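Putative alpha-L-fucosidase (Bacteroides thetaiotaomicron VPI-5482, PDB 3GZA) probably hydrolyses alpha-L-fucosidic bonds as a family 29 glycoside hydrolase. Local coordinates at residues 88-93 / 97-102; 129-134 / 156-161; 41-46 / 81-86. One frame throughout, in Å; residues are numbered along the deposited sequence. Where two conformers were deposited one is given.

Contact 1 of 3, residues 88-93 / 97-102; sequences LWQSDV and CLKAVK
K99 lies across Q90, the two side chains meeting at about a right angle. Its NZ gives a 2.9 Å hydrogen bond to Q90 OE1. Both residues sit in the long loop after strand 75-79 of the TIM-barrel domain, which here doubles back on itself. The ammonium comes to OE1 tilted 30° from the carbonyl plane. The lysine chain is extended as far as CE and bends at its last torsion (chi4 -68°), which turns NZ to the amide. On the way K99 CE passes 3.2 Å from S91 O. D92 OD1 lies 4.2 Å from K99 NZ, beyond a salt bridge, and one water joins the two, giving to OD1 and accepting from NZ. With an alanine here, Q90 OE1 would probably lose this donor, D92 its water bridge to the lysine, and S91 O its methylene packing.

C97 also holds the turn. S91 N points its hydrogen at C97 SG, 3.5 Å away, at an angle of 157°. A weak bond reaches the same sulfur from K99 N. L98 packs against the backbone of L88, with L98 CD1 3.4 Å from L88 C.

A second shell fixes these residues. Q90 NE2 bonds to the carbonyls of G106 and G108. D92 OD2 makes a salt bridge with R172, and K99 also packs against K99 of the second subunit. W89 lies under S91, whose CB is 3.2 Å above the ring plane, toward its rim. W89 NE1 and S91 OG both bond to E168 OE1 on helix 148-171. S91 OG also accepts from V93 N at 3.1 Å, which makes an ST turn.

Contact 2 of 3, residues 129-134 / 156-161; sequences IGIRWN and AWYKRL. With EDO (1,2-ethanediol), chain K.
Y158 reaches from helix 148-171 to the loop 129-134 and sets its hydroxyl against the carbonyl of I131. The bond is short, with Y158 OH giving to I131 O at 2.6 Å. The oxygen lies at the edge of the tyrosine ring, in its plane. The hydroxyl meets the carbonyl from the side, with a C=O...OH angle of 112°, and is tilted 30° from the carbonyl plane. The ring can get there because CG of Y158 is anti to its backbone N (chi1 -179°), which carries the ring toward the loop.

The hydroxyl has a second partner. A water gives to Y158 OH at 2.8 Å and accepts from N134 ND2, also at 2.8 Å. It too lies in the ring plane. Two bonds thus hold the buried OH and would favour the ring's present rotation. The other end of the N134 amide is held by L137 N, which bonds to OD1.

W157 and R160 do not touch this loop. An ethanediol, probably from the crystallisation liquor, takes a weak bond from W157 NE1 to its O2 at 3.2 Å. R160 makes a salt bridge to E49 of the second subunit.

Strands 124-129 and 178-181 are parallel neighbours joined through this helix. The contact therefore ties the loop after the first strand to the helix of a beta-alpha-beta crossover in the TIM barrel.

Contact 3 of 3, residues 41-46 / 81-86; sequences GNNRIN and THETGF
Helix 40-45 comes close to the loop 81-86 at R44, whose CA is 5.6 Å from CA of E83. E83 carries the contact, one carboxylate oxygen for each helix residue. N43 CG stands anti to the backbone N (chi1 -173°), which brings its amide to E83. N43 ND2 gives to E83 OE1 at 2.9 Å, an almost straight bond to the anti lone pair. The oxygen lies in the plane of the N43 amide, although the amide and carboxylate planes are 43° apart. R44 NE gives to E83 OE2, also at 2.9 Å, as part of a salt bridge. This donor sits above the carboxylate plane, 60° out of it, so the guanidinium and carboxylate do not lie flat together. The methylene of R44 helps to cover the acid, with CG 3.5 Å from E83 CD. A water completes the link. It gives to E83 OE2 at 2.7 Å and accepts from R44 NH2.

More donors grip the same group. Y38 OH bonds to E83 OE1 and Q40 NE2 to E83 OE2. The R44 guanidinium makes a cation-pi contact with W133.

Beside E83, T84 CG2 rests 3.7 Å from N43 OD1. T84 OG1 faces elsewhere. It accepts from F86 N in an ST turn and also bonds to D29 OD1.

A bound EPE buffer molecule lies about 6 Å from the side chain of R44. N43 touches H31, one of the residues at the sodium ion. The loop 81-86 follows strand 75-79, at the C-terminal end of the barrel strands, where TIM-barrel glycosidases carry their active site.

How the contacts relate
From the N terminus the three contacts follow one another in series. Contact 3 closes the longest loop, from helix 40-45 past strand 75-79 to the loop 81-86. Contact 1 then closes a tight turn within the same loop, before helix 110-121. Contact 2 comes last and joins the loop after strand 124-129 to helix 148-171. None nests in or crosses another. In space they touch. F86 packs on C97, L98 and V101, and W89 on T81, which links contacts 3 and 1. T81 OG1 meets G130 N in a probable hydrogen bond between contacts 3 and 2. V93 meets L161 between contacts 1 and 2. All three also reach the second subunit.

Contact 1 of 3, residues 88-93 / 97-102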
loop_
_atom_site.group_PDB
_atom_site.type_symbol
_atom_site.label_atom_id
_atom_site.label_comp_id
_atom_site.label_asym_id
_atom_site.label_seq_id
_atom_site.Cartn_x
_atom_site.Cartn_y
_atom_site.Cartn_z
ATOM N N LEU A 88 4.296 6.926 9.497
ATOM C CA LEU A 88 5.629 7.231 10.028
ATOM C C LEU A 88 6.114 6.267 11.112
ATOM O O LEU A 88 6.821 6.660 12.045
ATOM C CB LEU A 88 5.677 8.672 10.544
ATOM C CG LEU A 88 5.295 9.753 9.523
ATOM C CD1 LEU A 88 5.544 11.132 10.189
ATOM C CD2 LEU A 88 6.103 9.600 8.243
ATOM N N TRP A 89 5.812 4.980 10.972
ATOM C CA TRP A 89 6.253 3.971 11.915
ATOM C C TRP A 89 6.481 2.658 11.164
ATOM O O TRP A 89 6.153 2.548 9.980
ATOM C CB TRP A 89 5.287 3.814 13.113
ATOM C CG TRP A 89 4.001 3.057 12.892
ATOM C CD1 TRP A 89 3.725 1.792 13.311
ATOM C CD2 TRP A 89 2.807 3.516 12.222
ATOM N NE1 TRP A 89 2.442 1.461 12.982
ATOM C CE2 TRP A 89 1.861 2.495 12.320
ATOM C CE3 TRP A 89 2.427 4.714 11.627
ATOM C CZ2 TRP A 89 0.590 2.601 11.740
ATOM C CZ3 TRP A 89 1.128 4.840 11.084
ATOM C CH2 TRP A 89 0.244 3.779 11.150
ATOM N N GLN A 90 6.994 1.675 11.908
ATOM C CA GLN A 90 7.197 0.302 11.405
ATOM C C GLN A 90 5.881 -0.468 11.590
ATOM O O GLN A 90 5.691 -1.163 12.578
ATOM C CB GLN A 90 8.296 -0.384 12.173
ATOM C CG GLN A 90 9.663 0.157 11.804
ATOM C CD GLN A 90 10.184 -0.340 10.446
ATOM O OE1 GLN A 90 10.245 -1.547 10.193
ATOM N NE2 GLN A 90 10.559 0.601 9.586
ATOM N N SER A 91 5.008 -0.394 10.590
ATOM C CA SER A 91 3.716 -1.070 10.713
ATOM C C SER A 91 3.752 -2.427 10.027
ATOM O O SER A 91 4.480 -2.612 9.058
ATOM C CB SER A 91 2.610 -0.263 10.010
ATOM O OG SER A 91 1.337 -0.878 10.139
ATOM N N ASP A 92 3.012 -3.366 10.605
ATOM C CA ASP A 92 2.833 -4.702 10.028
ATOM C C ASP A 92 1.472 -4.879 9.345
ATOM O O ASP A 92 1.106 -5.997 8.953
ATOM C CB ASP A 92 2.999 -5.719 11.131
ATOM C CG ASP A 92 4.351 -5.595 11.806
ATOM O OD1 ASP A 92 5.372 -5.612 11.072
ATOM O OD2 ASP A 92 4.401 -5.521 13.068
ATOM N N VAL A 93 0.732 -3.778 9.238
ATOM C CA VAL A 93 -0.594 -3.798 8.641
ATOM C C VAL A 93 -0.785 -2.780 7.558
ATOM O O VAL A 93 -1.535 -3.058 6.599
ATOM C CB VAL A 93 -1.740 -3.718 9.721
ATOM C CG1 VAL A 93 -1.592 -4.871 10.726
ATOM C CG2 VAL A 93 -1.713 -2.370 10.461
ATOM N N CYS A 97 4.367 2.566 4.621
ATOM C CA CYS A 97 4.997 3.124 5.831
ATOM C C CYS A 97 6.513 3.156 5.650
ATOM O O CYS A 97 7.038 2.909 4.561
ATOM C CB CYS A 97 4.568 2.329 7.055
ATOM S SG CYS A 97 5.297 0.666 7.217
ATOM N N LEU A 98 7.211 3.432 6.754
ATOM C CA LEU A 98 8.662 3.550 6.699
ATOM C C LEU A 98 9.405 2.308 6.244
ATOM O O LEU A 98 10.589 2.397 5.820
ATOM C CB LEU A 98 9.180 4.152 8.005
ATOM C CG LEU A 98 8.786 5.617 8.174
ATOM C CD1 LEU A 98 9.126 6.003 9.652
ATOM C CD2 LEU A 98 9.455 6.583 7.161
ATOM N N LYS A 99 8.759 1.142 6.285
ATOM C CA LYS A 99 9.364 -0.075 5.733
ATOM C C LYS A 99 9.603 0.054 4.209
ATOM O O LYS A 99 10.459 -0.648 3.678
ATOM C CB LYS A 99 8.467 -1.293 5.977
ATOM C CG LYS A 99 8.362 -1.696 7.415
ATOM C CD LYS A 99 7.566 -2.953 7.586
ATOM C CE LYS A 99 7.572 -3.478 8.997
ATOM N NZ LYS A 99 8.919 -3.987 9.414
ATOM N N ALA A 100 8.831 0.909 3.545
ATOM C CA ALA A 100 8.878 0.968 2.082
ATOM C C ALA A 100 9.983 1.796 1.501
ATOM O O ALA A 100 10.295 1.664 0.319
ATOM C CB ALA A 100 7.538 1.503 1.559
ATOM N N VAL A 101 10.551 2.695 2.312
ATOM C CA VAL A 101 11.418 3.716 1.788
ATOM C C VAL A 101 12.888 3.412 1.947
ATOM O O VAL A 101 13.275 2.573 2.773
ATOM C CB VAL A 101 11.123 5.101 2.442
ATOM C CG1 VAL A 101 9.694 5.527 2.207
ATOM C CG2 VAL A 101 11.528 5.116 3.940
ATOM N N LYS A 102 13.711 4.038 1.109
ATOM C CA LYS A 102 15.180 3.867 1.169
ATOM C C LYS A 102 15.823 4.523 2.394
ATOM O O LYS A 102 16.811 3.997 2.936
ATOM C CB LYS A 102 15.819 4.435 -0.095
ATOM C CG LYS A 102 15.408 3.727 -1.382
ATOM C CD LYS A 102 15.889 4.525 -2.595
ATOM C CE LYS A 102 15.555 3.821 -3.951
ATOM N NZ LYS A 102 15.994 4.597 -5.209
HETATM O O HOH W 1 7.746 -4.755 11.936
#

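Contact 2 of 3, residues 129-134 / 156-161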
loop_
_atom_site.group_PDB
_atom_site.type_symbol
_atom_site.label_atom_id
_atom_site.label_comp_id
_atom_site.label_asym_id
_atom_site.label_seq_id
_atom_site.Cartn_x
_atom_site.Cartn_y
_atom_site.Cartn_z
ATOM N N ILE A 129 -3.699 10.433 14.247
ATOM C CA ILE A 129 -3.918 9.412 13.220
ATOM C C ILE A 129 -4.994 9.944 12.286
ATOM O O ILE A 129 -6.114 10.218 12.714
ATOM C CB ILE A 129 -4.409 8.085 13.877
ATOM C CG1 ILE A 129 -3.443 7.642 14.974
ATOM C CG2 ILE A 129 -4.532 6.983 12.775
ATOM C CD1 ILE A 129 -3.942 6.424 15.786
ATOM N N GLY A 130 -4.670 10.036 11.002
ATOM C CA GLY A 130 -5.626 10.467 9.989
ATOM C C GLY A 130 -6.188 9.243 9.287
ATOM O O GLY A 130 -5.458 8.489 8.612
ATOM N N ILE A 131 -7.465 8.959 9.493
ATOM C CA ILE A 131 -8.183 7.855 8.842
ATOM C C ILE A 131 -9.297 8.348 7.914
ATOM O O ILE A 131 -9.924 7.566 7.210
ATOM C CB ILE A 131 -8.826 6.877 9.883
ATOM C CG1 ILE A 131 -9.944 7.522 10.709
ATOM C CG2 ILE A 131 -7.773 6.315 10.809
ATOM C CD1 ILE A 131 -10.656 6.521 11.521
ATOM N N ARG A 132 -9.544 9.667 7.903
ATOM C CA ARG A 132 -10.634 10.240 7.142
ATOM C C ARG A 132 -10.341 10.342 5.641
ATOM O O ARG A 132 -11.259 10.202 4.811
ATOM C CB ARG A 132 -10.930 11.639 7.725
ATOM C CG ARG A 132 -12.084 12.348 7.101
ATOM C CD ARG A 132 -12.474 13.608 7.852
ATOM N NE ARG A 132 -13.737 14.146 7.324
ATOM C CZ ARG A 132 -14.113 15.426 7.416
ATOM N NH1 ARG A 132 -13.348 16.306 8.034
ATOM N NH2 ARG A 132 -15.265 15.833 6.924
ATOM N N TRP A 133 -9.097 10.633 5.326
ATOM C CA TRP A 133 -8.622 10.749 3.954
ATOM C C TRP A 133 -7.414 9.822 3.782
ATOM O O TRP A 133 -6.494 9.793 4.606
ATOM C CB TRP A 133 -8.173 12.190 3.642
ATOM C CG TRP A 133 -9.055 13.232 4.244
ATOM C CD1 TRP A 133 -8.842 13.873 5.431
ATOM C CD2 TRP A 133 -10.312 13.721 3.735
ATOM N NE1 TRP A 133 -9.902 14.715 5.702
ATOM C CE2 TRP A 133 -10.806 14.653 4.676
ATOM C CE3 TRP A 133 -11.049 13.497 2.569
ATOM C CZ2 TRP A 133 -11.999 15.334 4.479
ATOM C CZ3 TRP A 133 -12.245 14.172 2.377
ATOM C CH2 TRP A 133 -12.718 15.076 3.360
ATOM N N ASN A 134 -7.414 9.020 2.711
ATOM C CA ASN A 134 -6.268 8.177 2.370
ATOM C C ASN A 134 -6.226 8.124 0.868
ATOM O O ASN A 134 -7.062 7.469 0.221
ATOM C CB ASN A 134 -6.429 6.795 2.984
ATOM C CG ASN A 134 -5.236 5.909 2.738
ATOM O OD1 ASN A 134 -4.612 5.964 1.636
ATOM N ND2 ASN A 134 -4.866 5.084 3.772
ATOM N N ALA A 156 -15.531 -2.490 5.305
ATOM C CA ALA A 156 -15.353 -3.386 6.483
ATOM C C ALA A 156 -13.850 -3.629 6.672
ATOM O O ALA A 156 -13.317 -3.638 7.790
ATOM C CB ALA A 156 -16.109 -4.668 6.297
ATOM N N TRP A 157 -13.159 -3.885 5.570
ATOM C CA TRP A 157 -11.708 -4.103 5.585
ATOM C C TRP A 157 -10.953 -2.879 6.062
ATOM O O TRP A 157 -10.051 -2.986 6.897
ATOM C CB TRP A 157 -11.240 -4.553 4.187
ATOM C CG TRP A 157 -9.748 -4.501 4.044
ATOM C CD1 TRP A 157 -8.849 -5.452 4.435
ATOM C CD2 TRP A 157 -8.985 -3.446 3.474
ATOM N NE1 TRP A 157 -7.574 -5.026 4.193
ATOM C CE2 TRP A 157 -7.639 -3.818 3.576
ATOM C CE3 TRP A 157 -9.310 -2.227 2.876
ATOM C CZ2 TRP A 157 -6.612 -3.007 3.093
ATOM C CZ3 TRP A 157 -8.274 -1.440 2.404
ATOM C CH2 TRP A 157 -6.961 -1.871 2.509
ATOM N N TYR A 158 -11.312 -1.704 5.544
ATOM C CA TYR A 158 -10.669 -0.487 5.911
ATOM C C TYR A 158 -10.859 -0.205 7.412
ATOM O O TYR A 158 -9.923 0.213 8.101
ATOM C CB TYR A 158 -11.124 0.694 5.045
ATOM C CG TYR A 158 -10.430 1.974 5.422
ATOM C CD1 TYR A 158 -9.068 2.141 5.173
ATOM C CD2 TYR A 158 -11.120 3.048 6.012
ATOM C CE1 TYR A 158 -8.405 3.338 5.511
ATOM C CE2 TYR A 158 -10.494 4.215 6.347
ATOM C CZ TYR A 158 -9.112 4.380 6.104
ATOM O OH TYR A 158 -8.477 5.574 6.450
ATOM N N LYS A 159 -12.063 -0.418 7.912
ATOM C CA LYS A 159 -12.284 -0.251 9.334
ATOM C C LYS A 159 -11.325 -1.150 10.159
ATOM O O LYS A 159 -10.759 -0.702 11.151
ATOM C CB LYS A 159 -13.748 -0.551 9.677
ATOM C CG LYS A 159 -14.694 0.587 9.217
ATOM C CD LYS A 159 -16.167 0.252 9.079
ATOM C CE LYS A 159 -16.796 -0.221 10.323
ATOM N NZ LYS A 159 -18.278 -0.422 10.041
ATOM N N ARG A 160 -11.186 -2.398 9.751
ATOM C CA ARG A 160 -10.261 -3.297 10.456
ATOM C C ARG A 160 -8.848 -2.827 10.314
ATOM O O ARG A 160 -8.068 -2.951 11.248
ATOM C CB ARG A 160 -10.407 -4.753 9.972
ATOM C CG ARG A 160 -11.701 -5.444 10.459
ATOM C CD ARG A 160 -11.709 -6.897 10.072
ATOM N NE ARG A 160 -11.824 -7.123 8.651
ATOM C CZ ARG A 160 -12.986 -7.196 7.990
ATOM N NH1 ARG A 160 -14.170 -7.063 8.600
ATOM N NH2 ARG A 160 -12.968 -7.371 6.706
ATOM N N LEU A 161 -8.471 -2.324 9.138
ATOM C CA LEU A 161 -7.094 -1.846 8.931
ATOM C C LEU A 161 -6.819 -0.728 9.928
ATOM O O LEU A 161 -5.762 -0.674 10.594
ATOM C CB LEU A 161 -6.919 -1.326 7.511
ATOM C CG LEU A 161 -5.572 -0.639 7.237
ATOM C CD1 LEU A 161 -4.332 -1.588 7.320
ATOM C CD2 LEU A 161 -5.582 0.121 5.902
HETATM C C1 EDO K . -7.620 -5.421 7.767
HETATM O O1 EDO K . -7.618 -6.629 8.625
HETATM C C2 EDO K . -6.104 -5.113 7.577
HETATM O O2 EDO K . -5.543 -5.813 6.503
HETATM O O HOH W 2 -5.681 5.649 6.415
#

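Contact 3 of 3, residues 41-46 / 81-86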
loop_
_atom_site.group_PDB
_atom_site.type_symbol
_atom_site.label_atom_id
_atom_site.label_comp_id
_atom_site.label_asym_id
_atom_site.label_seq_id
_atom_site.Cartn_x
_atom_site.Cartn_y
_atom_site.Cartn_z
ATOM N N GLY A 41 -6.889 20.053 -0.861
ATOM C CA GLY A 41 -7.856 19.421 -1.747
ATOM C C GLY A 41 -7.184 18.459 -2.698
ATOM O O GLY A 41 -7.608 17.288 -2.853
ATOM N N ASN A 42 -6.102 18.926 -3.277
ATOM C CA ASN A 42 -5.323 18.130 -4.223
ATOM C C ASN A 42 -4.671 16.946 -3.538
ATOM O O ASN A 42 -4.711 15.814 -4.029
ATOM C CB ASN A 42 -4.297 19.038 -4.880
ATOM C CG ASN A 42 -3.442 18.331 -5.924
ATOM O OD1 ASN A 42 -2.553 17.518 -5.617
ATOM N ND2 ASN A 42 -3.683 18.686 -7.177
ATOM N N ASN A 43 -4.046 17.194 -2.405
ATOM C CA ASN A 43 -3.337 16.129 -1.692
ATOM C C ASN A 43 -4.236 14.976 -1.308
ATOM O O ASN A 43 -3.784 13.813 -1.302
ATOM C CB ASN A 43 -2.681 16.670 -0.416
ATOM C CG ASN A 43 -1.802 15.670 0.258
ATOM O OD1 ASN A 43 -0.824 15.150 -0.343
ATOM N ND2 ASN A 43 -2.085 15.394 1.516
ATOM N N ARG A 44 -5.473 15.258 -0.897
ATOM C CA ARG A 44 -6.387 14.199 -0.444
ATOM C C ARG A 44 -6.773 13.265 -1.581
ATOM O O ARG A 44 -7.096 12.115 -1.313
ATOM C CB ARG A 44 -7.653 14.823 0.152
ATOM C CG ARG A 44 -7.449 15.510 1.483
ATOM C CD ARG A 44 -8.659 16.397 1.848
ATOM N NE ARG A 44 -8.552 16.866 3.206
ATOM C CZ ARG A 44 -9.502 17.600 3.801
ATOM N NH1 ARG A 44 -10.528 18.000 3.117
ATOM N NH2 ARG A 44 -9.392 17.938 5.073
ATOM N N ILE A 45 -6.696 13.720 -2.827
ATOM C CA ILE A 45 -7.220 12.916 -3.949
ATOM C C ILE A 45 -6.217 12.622 -5.067
ATOM O O ILE A 45 -6.591 12.096 -6.110
ATOM C CB ILE A 45 -8.560 13.462 -4.496
ATOM C CG1 ILE A 45 -8.352 14.797 -5.210
ATOM C CG2 ILE A 45 -9.625 13.560 -3.384
ATOM C CD1 ILE A 45 -9.599 15.214 -6.042
ATOM N N ASN A 46 -4.938 12.874 -4.820
ATOM C CA ASN A 46 -3.855 12.616 -5.792
ATOM C C ASN A 46 -2.765 11.830 -5.072
ATOM O O ASN A 46 -1.963 12.408 -4.345
ATOM C CB ASN A 46 -3.299 13.925 -6.346
ATOM C CG ASN A 46 -4.194 14.568 -7.336
ATOM O OD1 ASN A 46 -4.099 14.307 -8.546
ATOM N ND2 ASN A 46 -5.050 15.502 -6.848
ATOM N N THR A 81 -0.158 9.225 10.681
ATOM C CA THR A 81 -0.695 9.321 9.304
ATOM C C THR A 81 -1.482 10.641 9.221
ATOM O O THR A 81 -1.810 11.264 10.254
ATOM C CB THR A 81 -1.692 8.257 8.897
ATOM O OG1 THR A 81 -2.878 8.340 9.746
ATOM C CG2 THR A 81 -1.077 6.838 8.984
ATOM N N HIS A 82 -1.767 11.058 7.989
ATOM C CA HIS A 82 -2.500 12.266 7.744
ATOM C C HIS A 82 -3.452 12.010 6.584
ATOM O O HIS A 82 -4.516 11.429 6.808
ATOM C CB HIS A 82 -1.599 13.499 7.651
ATOM C CG HIS A 82 -2.354 14.773 7.583
ATOM N ND1 HIS A 82 -2.548 15.445 6.410
ATOM C CD2 HIS A 82 -2.993 15.487 8.541
ATOM C CE1 HIS A 82 -3.269 16.530 6.636
ATOM N NE2 HIS A 82 -3.579 16.571 7.927
ATOM N N GLU A 83 -3.107 12.410 5.348
ATOM C CA GLU A 83 -3.972 12.244 4.206
ATOM C C GLU A 83 -3.437 11.354 3.097
ATOM O O GLU A 83 -4.219 10.842 2.321
ATOM C CB GLU A 83 -4.270 13.611 3.572
ATOM C CG GLU A 83 -5.126 14.541 4.459
ATOM C CD GLU A 83 -5.081 15.996 4.022
ATOM O OE1 GLU A 83 -4.141 16.400 3.276
ATOM O OE2 GLU A 83 -5.929 16.758 4.494
ATOM N N THR A 84 -2.129 11.143 3.003
ATOM C CA THR A 84 -1.599 10.359 1.872
ATOM C C THR A 84 -1.797 8.869 2.072
ATOM O O THR A 84 -1.724 8.111 1.123
ATOM C CB THR A 84 -0.108 10.596 1.623
ATOM O OG1 THR A 84 0.665 10.025 2.696
ATOM C CG2 THR A 84 0.216 12.105 1.427
ATOM N N GLY A 85 -1.996 8.489 3.325
ATOM C CA GLY A 85 -2.027 7.116 3.749
ATOM C C GLY A 85 -0.700 6.620 4.282
ATOM O O GLY A 85 -0.691 5.514 4.824
ATOM N N PHE A 86 0.395 7.380 4.132
ATOM C CA PHE A 86 1.703 6.937 4.529
ATOM C C PHE A 86 1.822 6.997 6.016
ATOM O O PHE A 86 1.428 7.991 6.620
ATOM C CB PHE A 86 2.728 7.872 3.954
ATOM C CG PHE A 86 4.151 7.376 4.098
ATOM C CD1 PHE A 86 4.599 6.318 3.335
ATOM C CD2 PHE A 86 5.010 7.992 4.967
ATOM C CE1 PHE A 86 5.885 5.871 3.399
ATOM C CE2 PHE A 86 6.314 7.538 5.063
ATOM C CZ PHE A 86 6.750 6.473 4.284
HETATM O O HOH W 3 -0.968 14.752 4.266
HETATM O O HOH W 4 -7.254 16.661 6.848
#